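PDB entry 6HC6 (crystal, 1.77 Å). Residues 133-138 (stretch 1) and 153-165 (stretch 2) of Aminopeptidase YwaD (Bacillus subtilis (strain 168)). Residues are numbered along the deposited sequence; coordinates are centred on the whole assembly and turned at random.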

# COMPACT_ATOMS: atom_id res chain seq x y z
N GLY A 133 17.69 7.44 -22.73
CA GLY A 133 16.44 8.16 -22.93
C GLY A 133 15.35 7.55 -22.08
O GLY A 133 15.52 7.34 -20.88
N LEU A 134 14.22 7.23 -22.71
CA LEU A 134 13.09 6.63 -22.01
C LEU A 134 13.16 5.11 -21.91
O LEU A 134 12.33 4.50 -21.23
N GLY A 135 14.12 4.47 -22.57
CA GLY A 135 14.31 3.05 -22.39
C GLY A 135 13.56 2.15 -23.35
O GLY A 135 13.39 0.96 -23.06
N TYR A 136 13.09 2.68 -24.48
CA TYR A 136 12.56 1.82 -25.53
C TYR A 136 13.67 0.92 -26.06
O TYR A 136 14.86 1.19 -25.90
N GLN A 137 13.27 -0.18 -26.72
CA GLN A 137 14.25 -1.06 -27.34
C GLN A 137 15.15 -0.29 -28.30
O GLN A 137 16.37 -0.52 -28.33
N LYS A 138 14.58 0.63 -29.08
CA LYS A 138 15.37 1.40 -30.04
C LYS A 138 16.42 2.26 -29.36
O LYS A 138 17.39 2.66 -30.02
N ARG A 153 12.44 8.43 -16.31
CA ARG A 153 11.08 7.97 -16.14
C ARG A 153 10.20 8.54 -17.25
O ARG A 153 10.48 9.61 -17.80
N GLY A 154 9.16 7.80 -17.61
CA GLY A 154 8.18 8.25 -18.57
C GLY A 154 7.77 7.24 -19.63
O GLY A 154 8.57 6.40 -20.06
N ASP A 155 6.51 7.31 -20.04
CA ASP A 155 5.93 6.49 -21.11
C ASP A 155 5.81 5.03 -20.69
O ASP A 155 4.69 4.52 -20.52
N LEU A 156 6.94 4.35 -20.54
CA LEU A 156 6.99 2.92 -20.25
C LEU A 156 6.92 2.65 -18.75
O LEU A 156 7.25 3.50 -17.93
N THR A 157 6.50 1.43 -18.41
CA THR A 157 6.63 1.01 -17.02
C THR A 157 8.10 0.83 -16.65
O THR A 157 8.97 0.66 -17.50
N TYR A 158 8.37 0.87 -15.34
CA TYR A 158 9.73 0.67 -14.87
C TYR A 158 10.24 -0.71 -15.25
O TYR A 158 11.41 -0.87 -15.62
N TYR A 159 9.38 -1.73 -15.18
CA TYR A 159 9.79 -3.06 -15.57
C TYR A 159 10.21 -3.10 -17.04
O TYR A 159 11.26 -3.66 -17.38
N GLU A 160 9.40 -2.49 -17.92
CA GLU A 160 9.72 -2.48 -19.34
C GLU A 160 11.07 -1.83 -19.60
O GLU A 160 11.87 -2.32 -20.41
N LYS A 161 11.35 -0.72 -18.91
CA LYS A 161 12.64 -0.07 -19.04
C LYS A 161 13.76 -1.00 -18.59
O LYS A 161 14.76 -1.18 -19.30
N ALA A 162 13.61 -1.60 -17.41
CA ALA A 162 14.67 -2.46 -16.88
C ALA A 162 14.86 -3.70 -17.74
O ALA A 162 15.99 -4.14 -17.95
N LYS A 163 13.76 -4.27 -18.23
CA LYS A 163 13.85 -5.45 -19.08
C LYS A 163 14.54 -5.12 -20.41
O LYS A 163 15.36 -5.90 -20.90
N ASN A 164 14.22 -3.96 -21.00
CA ASN A 164 14.90 -3.57 -22.23
C ASN A 164 16.39 -3.37 -21.99
O ASN A 164 17.23 -3.78 -22.80
N ALA A 165 16.75 -2.75 -20.87
CA ALA A 165 18.16 -2.54 -20.57
C ALA A 165 18.88 -3.87 -20.37
O ALA A 165 19.99 -4.06 -20.87

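Leu134, Tyr136 and Asn164 account for much of the 434 Å² buried between this loop and the stretch that runs into and through the start of the helix at Tyr158. Leu134 has the largest covered area. Its CA-to-CB bond points sideways, but the mt rotamer (chi1 -64°, chi2 170°) brings the end of the side chain nearer the other stretch. There Leu134 CD2 lies 3.5 Å from Arg153 O, and Leu134 CD1 lies 3.5 Å from Asp155 OD2, so a branched aliphatic group fills space beside polar atoms without bonding to them.

Tyr136 starts with its CB directed away, yet chi1 m (-69°) and a long ring carry its end back. Tyr136 OH donates to Asp155 OD2 at 2.9 Å, a bond made near the plane of the ring. One face is left for Leu156, whose CD1 sits 4.0 Å from the centroid of the Tyr136 ring in a CH-pi contact, while Leu156 CD2 approaches Tyr136 CE1 to 3.3 Å. Tyrosine suits the place because it offers both an apolar face and a terminal hydroxyl. Leu156 and Asp155, both m at chi1, point toward the loop to meet it.

Asn164 also points toward the loop, with chi1 m (-71°). Asn164 ND2 donates to Gly135 O at 2.7 Å and a nearly straight 171°, giving the carbonyl of buried Gly135 a partner, while Asn164 OD1 lies 3.5 Å from Gln137 CG. One helical turn earlier, Lys161 extends (m, t, t, m) until its NZ donates to Leu134 O at 2.7 Å; the same NZ reaches Gly154 O, also at 2.7 Å, tying the loop to the segment before the helix. Gly135 lies close against this lysine: an ideal CB there would lie 3.3 Å from Lys161 CG, and its backbone angles by themselves call for glycine.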

# COMPACT_ATOMS: atom_id res chain seq x y z
CB LEU A 134 11.77 7.03 -22.68
CG LEU A 134 11.49 8.54 -22.63
CD1 LEU A 134 10.32 8.91 -23.52
CD2 LEU A 134 11.23 8.95 -21.18
CB TYR A 136 11.98 2.65 -26.68
CG TYR A 136 10.71 3.40 -26.35
CD1 TYR A 136 9.48 2.76 -26.38
CD2 TYR A 136 10.74 4.75 -26.02
CE1 TYR A 136 8.32 3.45 -26.08
CE2 TYR A 136 9.57 5.44 -25.73
CZ TYR A 136 8.37 4.79 -25.77
OH TYR A 136 7.20 5.46 -25.48
CB GLN A 137 13.55 -2.21 -28.07
CG GLN A 137 12.86 -3.17 -27.13
CD GLN A 137 12.11 -4.26 -27.86
OE1 GLN A 137 12.71 -5.17 -28.43
NE2 GLN A 137 10.78 -4.18 -27.84
CB LYS A 138 14.45 2.29 -30.88
CG LYS A 138 13.93 3.51 -30.11
CD LYS A 138 12.70 4.15 -30.73
CE LYS A 138 12.15 5.23 -29.81
NZ LYS A 138 13.23 6.14 -29.29
CB ARG A 153 10.58 8.39 -14.75
CG ARG A 153 9.09 8.24 -14.52
CD ARG A 153 8.68 8.80 -13.17
NE ARG A 153 7.32 8.37 -12.83
CZ ARG A 153 6.56 8.95 -11.91
NH1 ARG A 153 7.03 9.99 -11.23
NH2 ARG A 153 5.33 8.50 -11.66
CB ASP A 155 6.74 6.61 -22.40
CG ASP A 155 6.61 7.97 -23.06
OD1 ASP A 155 6.16 8.92 -22.39
OD2 ASP A 155 6.96 8.10 -24.26
CB LEU A 156 8.28 2.31 -20.81
CG LEU A 156 8.62 2.68 -22.24
CD1 LEU A 156 9.87 1.96 -22.72
CD2 LEU A 156 7.44 2.35 -23.10
CB THR A 157 5.88 -0.30 -16.78
OG1 THR A 157 6.50 -1.36 -17.51
CG2 THR A 157 4.43 -0.17 -17.21
CB TYR A 158 9.79 0.84 -13.36
CG TYR A 158 9.41 2.21 -12.89
CD1 TYR A 158 9.94 3.34 -13.50
CD2 TYR A 158 8.54 2.37 -11.83
CE1 TYR A 158 9.61 4.61 -13.05
CE2 TYR A 158 8.19 3.64 -11.39
CZ TYR A 158 8.74 4.75 -12.00
OH TYR A 158 8.39 6.01 -11.55
CB TYR A 159 8.68 -4.08 -15.32
CG TYR A 159 9.06 -5.43 -15.85
CD1 TYR A 159 10.17 -6.10 -15.35
CD2 TYR A 159 8.36 -6.02 -16.90
CE1 TYR A 159 10.55 -7.33 -15.85
CE2 TYR A 159 8.73 -7.26 -17.41
CZ TYR A 159 9.83 -7.91 -16.87
OH TYR A 159 10.22 -9.13 -17.36
CB GLU A 160 8.63 -1.76 -20.13
CG GLU A 160 7.50 -2.67 -20.63
CD GLU A 160 6.15 -1.98 -20.72
OE1 GLU A 160 5.11 -2.68 -20.68
OE2 GLU A 160 6.12 -0.73 -20.83
CB LYS A 161 12.67 1.23 -18.23
CG LYS A 161 11.63 2.27 -18.66
CD LYS A 161 11.54 3.38 -17.63
CE LYS A 161 10.47 4.40 -18.00
NZ LYS A 161 10.86 5.28 -19.14
CB ALA A 162 14.36 -2.86 -15.44
CB LYS A 163 12.45 -6.02 -19.31
CG LYS A 163 12.36 -7.07 -20.38
CD LYS A 163 10.89 -7.42 -20.66
CE LYS A 163 10.09 -6.20 -21.09
NZ LYS A 163 9.03 -6.56 -22.07
CB ASN A 164 14.29 -2.29 -22.80
CG ASN A 164 12.91 -2.51 -23.37
OD1 ASN A 164 12.51 -3.64 -23.64
ND2 ASN A 164 12.18 -1.42 -23.57
CB ALA A 165 18.31 -1.64 -19.34